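Inorganic pyrophosphatase (Anaplasma phagocytophilum, PDB 3LD3) probably hydrolyses inorganic pyrophosphate to two phosphate ions with the help of magnesium, working as a homohexamer. Local coordinates at residues P49-F54 with C75-I80; D89-L94 with K184-S189; L115-E120 with D124-A129; S155-F160 with G175-A180; F162-K165 with F171-V174. All coordinates share one frame; numbering follows the deposited sequence. Where two conformers were deposited one is given.

Interaction 1: P49-F54 with C75-I80; sequences PVKYEF and CNYGFI. With PO4 (phosphate ion), chain C.
Tyr-77 and Phe-79 of the strand 76-79 each meet one residue of the strand 50-54, Lys-51 and Phe-54 respectively, with a phosphate ion beside the Lys-51 end. With CG anti to the backbone nitrogen (chi1 -177°), Tyr-77 sends its ring toward strand 50-54. There CE2 lies 4.1 Å from Lys-51 NZ, the amine coming up at the ring edge, near its plane, so this is not a cation-pi contact. A water in the ring plane completes the link, 2.8 Å from Tyr-77 OH and accepting a 3.2 Å bond from Lys-51 NZ; the phenol oxygen is also bonded to Lys-126. The lysine chain runs extended and bends at its last torsion, which brings NZ to Glu-53 OE1 in a 2.7 Å salt bridge, on the anti side and 26° out of the carboxylate plane, and to phosphate O4 in a weak 3.3 Å bond. Lys-51 and Tyr-77 are both predicted substrate-binding residues, consistent with phosphate marking the active site. Two residues on, Phe-79 offers the edge of its ring: CE2 stands 4.1 Å from Phe-54 CD2 and equally near its CB, the two side chains crossing at about a right angle. Around this contact, 50-54 pairs with 61-66 in a two-stranded antiparallel sheet, whereas 76-79 belongs to the main sheet between 37-41 and 92-95; Val-40 packs against both phenylalanines.

Interaction 2: D89-L94 with K184-S189; sequences DPVDVL and KELIRS
Val-91 and Leu-186 join the segment that leads into strand 92-95, in the main beta sheet of the pyrophosphatase fold, to the C-terminal helix, 180-195, through a small apolar contact without a hydrogen bond between the two segments. Both methyls of the valine take part: Leu-186 CD2 sits 4.1 Å from Val-91 CG1 and 4.2 Å from Val-91 CG2, so a single leucine methyl rests against the fork of the valine. The leucine reaches it because CG is anti to the backbone nitrogen (chi1 -179°), with the side chain directed at the sheet.

A second shell holds this valine in place. Its backbone pairs with Ile-80, its nitrogen is also bonded to the hydroxyl of Thr-83, and its side chain packs on Val-127 and Ile-80; on the helix side, Leu-186 also touches Ala-125 of the strand 122-131. Next in sequence to Val-91 is Asp-92, a predicted magnesium ligand whose OD2 forms a salt bridge with Lys-126; the side chain of Val-91 is about 8 Å from those of Asp-87 and Asp-124, also predicted ligands. One residue further along the helix from Leu-186, Ile-187 makes a looser approach to the same valine, its CG1 standing 4.5 Å from Val-91 CG1.

Interaction 3: L115-E120 with D124-A129; sequences LMMNDE and DAKVLA
Met-117 lies across Asp-124 and Lys-126 of the partner strand in the antiparallel hairpin formed by strands 106-119 and 122-131. From CB the chain turns into the position between backbone nitrogen and carbonyl carbon (chi1 69°), which lays CG 3.1 Å from Asp-124 O, a buried oxygen with no polar partner in the model. SD follows at 3.7 Å from that same oxygen, and a bend at the last torsion swings CE against Lys-126 CG at 3.7 Å, the methionine and lysine chains crossing at about a right angle. The backbone beneath is bonded by Asp-124 N to Met-117 O and, further down the strands, by the hydrogen-bonded pair Leu-115 and Lys-126, whose amides each donate to the other's carbonyl. Met-116 folds back on the other face to rest its methyl on Ala-125 CB.

Nearer the turn two acids meet: Asp-119 OD1 is 2.5 Å from Asp-124 OD2, with the carboxylate planes 51° apart. Asp-119 OD2 is bonded to the amide of Lys-121. The other oxygen of Asp-124, OD1, meets Lys-126 NZ in a 3.0 Å salt bridge whose hydrogen bond is weak. Through its further bonds to Asp-92 and Tyr-77, the same amine ties Asp-124 to both. The chemistry thus implies that the hairpin end places Asp-124, a predicted magnesium ligand, between a second acid and a lysine.

Interaction 4: S155-F160 with G175-A180; sequences SISHFF and GCWQDA
Ser-157 OG, in the one of its two deposited conformers described here, meets two waters, each of which carries the contact from the helix 150-162 to the strand 172-179. The first stands 2.6 Å from Ser-157 OG and accepts a 3.0 Å bond from Trp-177 NE1, lying in the plane of the indole at its edge. The second is 2.9 Å from Ser-157 OG and donates to Gly-175 O at 2.8 Å. Both bridges depend on that conformer. The serine hydroxyl and Trp-177 NE1 themselves are 3.5 Å apart, and the first water spans them.

Beyond the polar end of the indole, its six-membered ring presents an edge to Ile-156. The methyl CD1 approaches Trp-177 CH2 to 3.9 Å near the ring plane, while CB and CG2 lie beside CZ2; the two side chains cross at about a right angle. Ile-156 CG1 stands anti to the carbonyl carbon (chi1 -63°), and from there the chain runs on extended to CD1.

Leu-128 touches both Ile-156 and Trp-177, and Leu-115 packs on the indole, so tryptophan and isoleucine share one apolar layer with the sheet. The whole is a helix packed on the main sheet of the pyrophosphatase fold, with an aromatic side chain wedged between them and water bridging the polar side of the indole.

Interaction 5: F162-K165 with F171-V174; sequences FYKK and FVSV. With PO4 (phosphate ion), chain C.
Lys-164 and Val-172 cross at about a right angle, the lysine passing over the valine on its way to the phosphate. They join the type I beta turn 162-165, which begins on the last residue of helix 150-162, to the start of the strand 172-179, beside the predicted substrate site of the pyrophosphatase fold. Contact is made at one methylene: CD of the lysine lies 3.7 Å from Val-172 CG2. With CG anti to the carbonyl carbon (chi1 -80°) and the chain extended from there on, the aliphatic part slides past the valine while the amine is carried forward to the ligand.

Tyr-163 lies next to the lysine, whose CG sits above one face of the phenol ring, 3.7 Å from its plane and offset toward the rim. Val-172 CG2 comes obliquely to this ring too, more loosely, at CE2. Phe-159 stacks with the tyrosine ring and Phe-160 meets it edge-to-face, which should limit its rotation. Tyr-163 is a predicted substrate-binding residue.

The two polar ends grip different oxygens of one anion, which Arg-65 and Lys-121 bind as well. Lys-164 NZ is also in a salt bridge with Glu-120, a partner that probably steadies the amine beside the anion. Lys-164 NZ donates to phosphate O1 at 2.7 Å, and Tyr-163 OH donates at 2.6 Å to phosphate O3, which lies at the ring edge, near its plane.

In the fold
The phosphate ion unites interactions 1 and 5: their centres are about 17 Å apart and their nearest atoms about 6 Å, yet both reach the same anion from different parts of the chain. Interaction 3 touches both, through Lys-126 at the Tyr-77 hydroxyl of interaction 1 and through Asn-118 O, 2.8 Å from Ser-173 N of interaction 5. Interaction 2 adjoins the predicted metal site through Asp-92, its centre about 9 Å from that of interaction 3, with strands 92-95 and 122-131 paired. Interactions 3 and 4 have centres about 7 Å apart and meet where Met-116 O lies 2.7 Å from Gly-175 N; interaction 4 backs the hairpin with a helix and shares strand 172-179 with interaction 5.

Interaction 1: P49-F54 with C75-I80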
# COMPACT_ATOMS: atom_id res chain seq x y z
N PRO A 49 -1.06 12.64 3.59
CA PRO A 49 -1.21 13.74 4.52
C PRO A 49 -2.65 14.00 5.00
O PRO A 49 -3.18 15.12 4.86
CB PRO A 49 -0.58 14.90 3.73
CG PRO A 49 -0.85 14.61 2.36
CD PRO A 49 -0.63 13.11 2.26
N VAL A 50 -3.31 12.96 5.52
CA VAL A 50 -4.61 13.11 6.15
C VAL A 50 -4.37 13.31 7.65
O VAL A 50 -3.91 12.41 8.34
CB VAL A 50 -5.53 11.90 5.92
CG1 VAL A 50 -6.92 12.13 6.48
CG2 VAL A 50 -5.61 11.53 4.40
N LYS A 51 -4.72 14.49 8.16
CA LYS A 51 -4.44 14.80 9.57
C LYS A 51 -5.70 14.51 10.39
O LYS A 51 -6.63 15.32 10.47
CB LYS A 51 -4.02 16.25 9.79
CG LYS A 51 -3.48 16.38 11.21
CD LYS A 51 -3.57 17.68 11.82
CE LYS A 51 -2.64 17.73 13.04
NZ LYS A 51 -3.31 17.37 14.32
N TYR A 52 -5.73 13.34 10.99
CA TYR A 52 -6.81 12.99 11.89
C TYR A 52 -6.54 13.58 13.27
O TYR A 52 -5.39 13.85 13.65
CB TYR A 52 -6.94 11.46 12.04
CG TYR A 52 -7.12 10.69 10.76
CD1 TYR A 52 -8.38 10.59 10.17
CD2 TYR A 52 -6.04 10.03 10.14
CE1 TYR A 52 -8.58 9.90 8.97
CE2 TYR A 52 -6.22 9.31 8.96
CZ TYR A 52 -7.50 9.24 8.40
OH TYR A 52 -7.72 8.54 7.24
N GLU A 53 -7.64 13.76 14.00
CA GLU A 53 -7.61 14.20 15.39
C GLU A 53 -8.76 13.61 16.14
O GLU A 53 -9.89 13.66 15.68
CB GLU A 53 -7.75 15.72 15.47
CG GLU A 53 -6.59 16.47 14.81
CD GLU A 53 -6.58 18.00 15.10
OE1 GLU A 53 -5.63 18.68 14.62
OE2 GLU A 53 -7.52 18.48 15.78
N PHE A 54 -8.51 13.13 17.36
CA PHE A 54 -9.59 12.69 18.22
C PHE A 54 -10.32 13.85 18.87
O PHE A 54 -9.70 14.85 19.26
CB PHE A 54 -9.07 11.74 19.31
CG PHE A 54 -8.97 10.35 18.85
CD1 PHE A 54 -10.12 9.58 18.73
CD2 PHE A 54 -7.77 9.83 18.42
CE1 PHE A 54 -10.07 8.29 18.26
CE2 PHE A 54 -7.69 8.52 17.94
CZ PHE A 54 -8.84 7.75 17.86
N CYS A 75 7.10 10.57 11.73
CA CYS A 75 6.93 9.55 12.76
C CYS A 75 5.43 9.37 12.88
O CYS A 75 4.65 10.19 12.39
CB CYS A 75 7.49 9.99 14.12
SG CYS A 75 9.16 10.52 14.13
N ASN A 76 5.01 8.31 13.57
CA ASN A 76 3.66 8.25 14.05
C ASN A 76 3.44 9.45 14.96
O ASN A 76 4.37 9.92 15.64
CB ASN A 76 3.44 6.95 14.82
CG ASN A 76 3.75 5.76 13.99
OD1 ASN A 76 3.00 5.43 13.06
ND2 ASN A 76 4.88 5.11 14.25
N TYR A 77 2.25 10.00 14.92
CA TYR A 77 1.92 11.19 15.69
C TYR A 77 0.63 11.04 16.48
O TYR A 77 -0.40 10.63 15.96
CB TYR A 77 1.82 12.37 14.74
CG TYR A 77 1.56 13.71 15.36
CD1 TYR A 77 2.59 14.41 15.97
CD2 TYR A 77 0.30 14.29 15.30
CE1 TYR A 77 2.37 15.67 16.50
CE2 TYR A 77 0.06 15.54 15.85
CZ TYR A 77 1.11 16.23 16.44
OH TYR A 77 0.89 17.47 17.00
N GLY A 78 0.68 11.40 17.75
CA GLY A 78 -0.50 11.39 18.56
C GLY A 78 -0.31 12.14 19.84
O GLY A 78 0.51 13.07 19.91
N PHE A 79 -1.08 11.77 20.84
CA PHE A 79 -1.11 12.49 22.12
C PHE A 79 -1.14 11.60 23.36
O PHE A 79 -1.58 10.44 23.32
CB PHE A 79 -2.31 13.45 22.15
CG PHE A 79 -3.63 12.76 22.29
CD1 PHE A 79 -4.23 12.60 23.53
CD2 PHE A 79 -4.28 12.24 21.17
CE1 PHE A 79 -5.44 11.94 23.66
CE2 PHE A 79 -5.49 11.56 21.31
CZ PHE A 79 -6.08 11.41 22.53
N ILE A 80 -0.66 12.15 24.47
CA ILE A 80 -0.73 11.46 25.76
C ILE A 80 -2.06 11.77 26.42
O ILE A 80 -2.37 12.95 26.73
CB ILE A 80 0.43 11.88 26.72
CG1 ILE A 80 1.80 11.76 26.05
CG2 ILE A 80 0.36 11.03 27.97
CD1 ILE A 80 2.96 12.33 26.89
P PO4 C . -1.58 21.00 14.43
O1 PO4 C . -1.13 22.28 15.07
O2 PO4 C . -2.97 21.16 13.82
O3 PO4 C . -0.64 20.59 13.31
O4 PO4 C . -1.59 19.91 15.50
O HOH W 1 -1.78 18.27 16.99

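Interaction 2: D89-L94 with K184-S189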
# COMPACT_ATOMS: atom_id res chain seq x y z
N ASP A 89 -3.86 21.92 25.39
CA ASP A 89 -4.13 20.64 24.77
C ASP A 89 -3.26 19.54 25.40
O ASP A 89 -2.29 19.82 26.05
CB ASP A 89 -3.81 20.73 23.30
CG ASP A 89 -4.81 21.60 22.54
OD1 ASP A 89 -5.96 21.80 23.03
OD2 ASP A 89 -4.44 22.07 21.44
N PRO A 90 -3.60 18.28 25.16
CA PRO A 90 -2.70 17.22 25.60
C PRO A 90 -1.33 17.29 24.92
O PRO A 90 -1.18 17.91 23.87
CB PRO A 90 -3.46 15.93 25.23
CG PRO A 90 -4.85 16.37 24.93
CD PRO A 90 -4.76 17.74 24.42
N VAL A 91 -0.32 16.69 25.55
CA VAL A 91 1.03 16.68 25.01
C VAL A 91 1.07 15.87 23.72
O VAL A 91 0.54 14.75 23.67
CB VAL A 91 2.00 16.00 26.00
CG1 VAL A 91 3.41 15.88 25.40
CG2 VAL A 91 2.03 16.77 27.36
N ASP A 92 1.64 16.46 22.68
CA ASP A 92 1.80 15.82 21.38
C ASP A 92 3.11 15.06 21.35
O ASP A 92 4.15 15.56 21.83
CB ASP A 92 1.79 16.86 20.28
CG ASP A 92 0.44 17.57 20.18
OD1 ASP A 92 -0.60 16.89 20.34
OD2 ASP A 92 0.46 18.80 19.96
N VAL A 93 3.08 13.86 20.78
CA VAL A 93 4.23 12.99 20.68
C VAL A 93 4.41 12.45 19.27
O VAL A 93 3.46 11.90 18.66
CB VAL A 93 4.12 11.80 21.67
CG1 VAL A 93 5.44 10.98 21.72
CG2 VAL A 93 3.75 12.30 23.08
N LEU A 94 5.65 12.52 18.80
CA LEU A 94 6.14 11.83 17.63
C LEU A 94 6.73 10.50 18.08
O LEU A 94 7.70 10.44 18.85
CB LEU A 94 7.22 12.66 16.93
CG LEU A 94 6.73 13.98 16.31
CD1 LEU A 94 7.86 15.07 16.33
CD2 LEU A 94 6.20 13.73 14.95
N LYS A 184 10.77 14.45 29.81
CA LYS A 184 10.07 13.87 30.94
C LYS A 184 9.53 14.93 31.92
O LYS A 184 8.43 14.78 32.45
CB LYS A 184 10.94 12.79 31.64
CG LYS A 184 11.19 11.61 30.71
CD LYS A 184 11.93 10.41 31.31
CE LYS A 184 13.36 10.62 31.38
NZ LYS A 184 14.19 9.48 31.98
N GLU A 185 10.27 16.02 32.16
CA GLU A 185 9.79 17.04 33.09
C GLU A 185 8.61 17.81 32.48
O GLU A 185 7.66 18.16 33.19
CB GLU A 185 10.94 17.97 33.51
CG GLU A 185 10.55 19.02 34.54
CD GLU A 185 10.29 18.47 35.93
OE1 GLU A 185 10.62 17.29 36.22
OE2 GLU A 185 9.76 19.26 36.75
N LEU A 186 8.64 18.03 31.17
CA LEU A 186 7.50 18.64 30.46
C LEU A 186 6.22 17.80 30.65
O LEU A 186 5.12 18.33 30.92
CB LEU A 186 7.83 18.79 28.99
CG LEU A 186 6.80 19.43 28.04
CD1 LEU A 186 7.47 20.27 26.95
CD2 LEU A 186 5.91 18.36 27.43
N ILE A 187 6.37 16.50 30.46
CA ILE A 187 5.27 15.53 30.65
C ILE A 187 4.76 15.55 32.10
O ILE A 187 3.56 15.62 32.35
CB ILE A 187 5.69 14.12 30.18
CG1 ILE A 187 5.95 14.12 28.66
CG2 ILE A 187 4.63 13.07 30.56
CD1 ILE A 187 6.69 12.91 28.18
N ARG A 188 5.69 15.53 33.06
CA ARG A 188 5.32 15.62 34.47
C ARG A 188 4.42 16.83 34.73
O ARG A 188 3.38 16.71 35.37
CB ARG A 188 6.59 15.72 35.35
CG ARG A 188 6.40 16.50 36.63
CD ARG A 188 7.72 16.73 37.34
NE ARG A 188 7.52 17.42 38.60
CZ ARG A 188 7.17 16.80 39.72
NH1 ARG A 188 6.96 15.49 39.70
NH2 ARG A 188 7.01 17.50 40.84
N SER A 189 4.86 18.00 34.26
CA SER A 189 4.11 19.25 34.38
C SER A 189 2.71 19.17 33.79
O SER A 189 1.76 19.65 34.39
CB SER A 189 4.84 20.41 33.71
OG SER A 189 5.95 20.74 34.51

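Interaction 3: L115-E120 with D124-A129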
# COMPACT_ATOMS: atom_id res chain seq x y z
N LEU A 115 11.24 18.72 20.95
CA LEU A 115 11.56 19.82 20.07
C LEU A 115 10.70 20.98 20.52
O LEU A 115 9.46 20.92 20.44
CB LEU A 115 11.29 19.47 18.61
CG LEU A 115 11.64 20.52 17.57
CD1 LEU A 115 13.13 20.92 17.65
CD2 LEU A 115 11.25 19.98 16.15
N MET A 116 11.34 22.05 20.99
CA MET A 116 10.59 23.23 21.38
C MET A 116 10.19 24.04 20.15
O MET A 116 10.95 24.21 19.20
CB MET A 116 11.42 24.12 22.33
CG MET A 116 12.00 23.41 23.52
SD MET A 116 10.86 22.39 24.48
CE MET A 116 9.66 23.57 25.12
N MET A 117 8.98 24.57 20.19
CA MET A 117 8.50 25.42 19.14
C MET A 117 7.33 26.22 19.64
O MET A 117 6.62 25.80 20.57
CB MET A 117 8.09 24.60 17.90
CG MET A 117 6.88 23.75 18.09
SD MET A 117 6.66 22.63 16.66
CE MET A 117 8.17 21.68 16.74
N ASN A 118 7.16 27.39 19.04
CA ASN A 118 6.04 28.28 19.29
C ASN A 118 5.24 28.41 18.00
O ASN A 118 5.82 28.57 16.93
CB ASN A 118 6.53 29.66 19.71
CG ASN A 118 7.21 29.64 21.05
OD1 ASN A 118 8.18 30.37 21.26
ND2 ASN A 118 6.72 28.80 21.97
N ASP A 119 3.92 28.35 18.11
CA ASP A 119 3.06 28.50 16.93
C ASP A 119 1.84 29.36 17.24
O ASP A 119 1.83 30.08 18.24
CB ASP A 119 2.70 27.12 16.36
CG ASP A 119 1.81 26.30 17.29
OD1 ASP A 119 1.47 25.17 16.90
OD2 ASP A 119 1.42 26.79 18.36
N GLU A 120 0.82 29.30 16.37
CA GLU A 120 -0.39 30.10 16.53
C GLU A 120 -1.18 29.76 17.81
O GLU A 120 -1.98 30.56 18.28
CB GLU A 120 -1.29 30.00 15.28
CG GLU A 120 -1.97 28.63 15.04
CD GLU A 120 -1.06 27.57 14.36
OE1 GLU A 120 0.11 27.87 14.01
OE2 GLU A 120 -1.53 26.43 14.19
N ASP A 124 4.13 24.99 21.82
CA ASP A 124 3.60 23.76 21.21
C ASP A 124 4.69 22.72 20.97
O ASP A 124 4.83 22.16 19.87
CB ASP A 124 2.87 24.09 19.90
CG ASP A 124 1.87 23.01 19.49
OD1 ASP A 124 1.59 22.06 20.27
OD2 ASP A 124 1.34 23.11 18.36
N ALA A 125 5.45 22.43 22.03
CA ALA A 125 6.55 21.49 21.96
C ALA A 125 6.08 20.13 21.48
O ALA A 125 4.95 19.74 21.73
CB ALA A 125 7.21 21.34 23.34
N LYS A 126 6.97 19.42 20.80
CA LYS A 126 6.69 18.07 20.29
C LYS A 126 7.67 17.10 20.93
O LYS A 126 8.85 17.18 20.71
CB LYS A 126 6.83 18.03 18.78
CG LYS A 126 5.89 19.00 18.02
CD LYS A 126 4.40 18.84 18.40
CE LYS A 126 3.58 19.90 17.62
NZ LYS A 126 2.22 20.08 18.11
N VAL A 127 7.16 16.19 21.75
CA VAL A 127 7.97 15.16 22.36
C VAL A 127 8.30 14.12 21.29
O VAL A 127 7.45 13.80 20.44
CB VAL A 127 7.22 14.51 23.54
CG1 VAL A 127 7.97 13.26 24.12
CG2 VAL A 127 6.98 15.53 24.65
N LEU A 128 9.54 13.65 21.28
CA LEU A 128 9.99 12.53 20.47
C LEU A 128 10.19 11.29 21.33
O LEU A 128 10.81 11.34 22.38
CB LEU A 128 11.30 12.86 19.76
CG LEU A 128 11.88 11.80 18.81
CD1 LEU A 128 10.94 11.52 17.60
CD2 LEU A 128 13.31 12.17 18.28
N ALA A 129 9.61 10.17 20.88
CA ALA A 129 9.64 8.92 21.65
C ALA A 129 9.92 7.71 20.75
O ALA A 129 9.75 7.76 19.52
CB ALA A 129 8.32 8.73 22.44

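Interaction 4: S155-F160 with G175-A180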
# COMPACT_ATOMS: atom_id res chain seq x y z
N SER A 155 15.00 16.64 9.66
CA SER A 155 13.75 16.45 8.91
C SER A 155 12.53 16.79 9.78
O SER A 155 11.54 17.36 9.29
CB SER A 155 13.61 15.02 8.32
OG SER A 155 13.12 14.07 9.27
N ILE A 156 12.59 16.45 11.07
CA ILE A 156 11.48 16.79 11.96
C ILE A 156 11.37 18.30 12.13
O ILE A 156 10.27 18.84 12.01
CB ILE A 156 11.60 16.09 13.33
CG1 ILE A 156 11.52 14.58 13.14
CG2 ILE A 156 10.54 16.59 14.28
CD1 ILE A 156 11.84 13.79 14.46
N SER A 157 12.49 18.97 12.42
CA SER A 157 12.51 20.43 12.54
C SER A 157 11.99 21.08 11.25
O SER A 157 11.18 22.01 11.28
CB SER A 157 13.92 20.96 12.83
OG SER A 157 14.46 20.46 14.04
N HIS A 158 12.46 20.57 10.11
CA HIS A 158 12.05 21.06 8.80
C HIS A 158 10.52 20.89 8.59
O HIS A 158 9.82 21.82 8.12
CB HIS A 158 12.89 20.34 7.73
CG HIS A 158 12.55 20.70 6.33
ND1 HIS A 158 11.44 20.20 5.69
CD2 HIS A 158 13.17 21.51 5.43
CE1 HIS A 158 11.39 20.67 4.46
NE2 HIS A 158 12.42 21.50 4.29
N PHE A 159 10.01 19.72 8.94
CA PHE A 159 8.58 19.45 8.83
C PHE A 159 7.74 20.52 9.55
O PHE A 159 6.81 21.08 8.99
CB PHE A 159 8.24 18.03 9.32
CG PHE A 159 6.77 17.71 9.28
CD1 PHE A 159 6.17 17.26 8.10
CD2 PHE A 159 5.97 17.91 10.40
CE1 PHE A 159 4.78 16.99 8.04
CE2 PHE A 159 4.59 17.65 10.34
CZ PHE A 159 4.00 17.18 9.18
N PHE A 160 8.04 20.77 10.82
CA PHE A 160 7.23 21.71 11.57
C PHE A 160 7.48 23.15 11.11
O PHE A 160 6.55 23.98 11.15
CB PHE A 160 7.45 21.51 13.08
CG PHE A 160 6.78 20.26 13.58
CD1 PHE A 160 5.40 20.21 13.66
CD2 PHE A 160 7.51 19.12 13.84
CE1 PHE A 160 4.74 19.04 14.05
CE2 PHE A 160 6.87 17.96 14.24
CZ PHE A 160 5.50 17.93 14.36
N GLY A 175 12.36 25.97 17.67
CA GLY A 175 13.52 26.18 18.54
C GLY A 175 14.50 25.01 18.51
O GLY A 175 14.76 24.43 17.47
N CYS A 176 15.03 24.66 19.68
CA CYS A 176 16.05 23.64 19.75
C CYS A 176 15.49 22.35 20.34
O CYS A 176 14.44 22.36 20.96
CB CYS A 176 17.20 24.12 20.61
SG CYS A 176 18.00 25.53 19.85
N TRP A 177 16.23 21.27 20.12
CA TRP A 177 15.97 20.00 20.78
C TRP A 177 16.44 20.08 22.23
O TRP A 177 17.49 20.71 22.53
CB TRP A 177 16.73 18.89 20.07
CG TRP A 177 16.13 18.51 18.75
CD1 TRP A 177 16.53 18.91 17.51
CD2 TRP A 177 15.05 17.60 18.56
NE1 TRP A 177 15.73 18.33 16.55
CE2 TRP A 177 14.81 17.52 17.17
CE3 TRP A 177 14.25 16.86 19.43
CZ2 TRP A 177 13.81 16.74 16.63
CZ3 TRP A 177 13.24 16.07 18.89
CH2 TRP A 177 13.05 16.01 17.49
N GLN A 178 15.68 19.47 23.13
CA GLN A 178 16.12 19.22 24.52
C GLN A 178 16.05 17.73 24.79
O GLN A 178 15.36 16.99 24.06
CB GLN A 178 15.27 20.00 25.49
CG GLN A 178 15.26 21.49 25.15
CD GLN A 178 14.53 22.33 26.17
OE1 GLN A 178 13.69 21.83 26.94
NE2 GLN A 178 14.83 23.62 26.18
N ASP A 179 16.77 17.31 25.83
CA ASP A 179 17.09 15.90 26.05
C ASP A 179 15.91 15.14 26.67
O ASP A 179 14.85 15.72 26.96
CB ASP A 179 18.38 15.74 26.87
CG ASP A 179 18.30 16.35 28.26
OD1 ASP A 179 17.19 16.68 28.75
OD2 ASP A 179 19.38 16.47 28.91
N ALA A 180 16.09 13.85 26.86
CA ALA A 180 15.03 13.01 27.42
C ALA A 180 14.55 13.49 28.80
O ALA A 180 13.35 13.51 29.09
CB ALA A 180 15.47 11.55 27.48
O HOH W 2 16.94 19.66 14.17
O HOH W 3 15.53 22.84 15.34

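Interaction 5: F162-K165 with F171-V174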
# COMPACT_ATOMS: atom_id res chain seq x y z
N PHE A 162 7.82 24.10 8.01
CA PHE A 162 7.31 24.38 6.67
C PHE A 162 5.93 23.82 6.33
O PHE A 162 5.29 24.26 5.37
CB PHE A 162 8.35 23.98 5.60
CG PHE A 162 9.65 24.72 5.74
CD1 PHE A 162 9.70 26.11 5.63
CD2 PHE A 162 10.84 24.05 6.00
CE1 PHE A 162 10.89 26.79 5.79
CE2 PHE A 162 12.05 24.72 6.16
CZ PHE A 162 12.07 26.10 6.06
N TYR A 163 5.45 22.85 7.11
CA TYR A 163 4.19 22.19 6.74
C TYR A 163 2.95 23.06 6.78
O TYR A 163 1.96 22.73 6.13
CB TYR A 163 3.94 20.91 7.54
CG TYR A 163 3.37 21.01 8.92
CD1 TYR A 163 2.27 20.25 9.29
CD2 TYR A 163 3.92 21.86 9.88
CE1 TYR A 163 1.77 20.29 10.61
CE2 TYR A 163 3.41 21.91 11.17
CZ TYR A 163 2.35 21.11 11.52
OH TYR A 163 1.88 21.14 12.83
N LYS A 164 3.02 24.16 7.55
CA LYS A 164 1.92 25.10 7.67
C LYS A 164 2.12 26.38 6.84
O LYS A 164 1.30 27.29 6.93
CB LYS A 164 1.73 25.51 9.14
CG LYS A 164 0.96 24.48 9.97
CD LYS A 164 1.05 24.82 11.47
CE LYS A 164 0.03 24.03 12.26
NZ LYS A 164 0.16 24.26 13.73
N LYS A 165 3.14 26.42 5.98
CA LYS A 165 3.45 27.65 5.24
C LYS A 165 2.33 28.12 4.33
O LYS A 165 2.27 29.31 4.00
CB LYS A 165 4.73 27.48 4.42
CG LYS A 165 5.99 27.64 5.21
CD LYS A 165 6.31 29.10 5.52
CE LYS A 165 7.40 29.18 6.55
NZ LYS A 165 7.81 30.59 6.87
N PHE A 171 1.52 29.77 11.89
CA PHE A 171 2.96 29.99 11.79
C PHE A 171 3.61 29.12 12.83
O PHE A 171 2.99 28.80 13.84
CB PHE A 171 3.33 31.46 12.03
CG PHE A 171 3.03 31.93 13.42
CD1 PHE A 171 3.98 31.78 14.43
CD2 PHE A 171 1.79 32.48 13.73
CE1 PHE A 171 3.71 32.18 15.72
CE2 PHE A 171 1.51 32.89 15.02
CZ PHE A 171 2.47 32.74 16.02
N VAL A 172 4.85 28.74 12.55
CA VAL A 172 5.65 27.97 13.48
C VAL A 172 7.07 28.52 13.53
O VAL A 172 7.73 28.72 12.51
CB VAL A 172 5.71 26.50 13.08
CG1 VAL A 172 6.44 25.70 14.17
CG2 VAL A 172 4.28 25.95 12.85
N SER A 173 7.53 28.81 14.73
CA SER A 173 8.93 29.18 14.93
C SER A 173 9.54 28.06 15.75
O SER A 173 9.21 27.87 16.92
CB SER A 173 9.06 30.55 15.59
OG SER A 173 10.41 30.84 15.89
N VAL A 174 10.40 27.28 15.10
CA VAL A 174 10.97 26.09 15.69
C VAL A 174 12.25 26.47 16.42
O VAL A 174 13.08 27.18 15.86
CB VAL A 174 11.25 25.01 14.63
CG1 VAL A 174 11.98 23.79 15.26
CG2 VAL A 174 9.92 24.57 13.99
P PO4 C . -1.58 21.00 14.43
O1 PO4 C . -1.13 22.28 15.07
O2 PO4 C . -2.97 21.16 13.82
O3 PO4 C . -0.64 20.59 13.31
O4 PO4 C . -1.59 19.91 15.50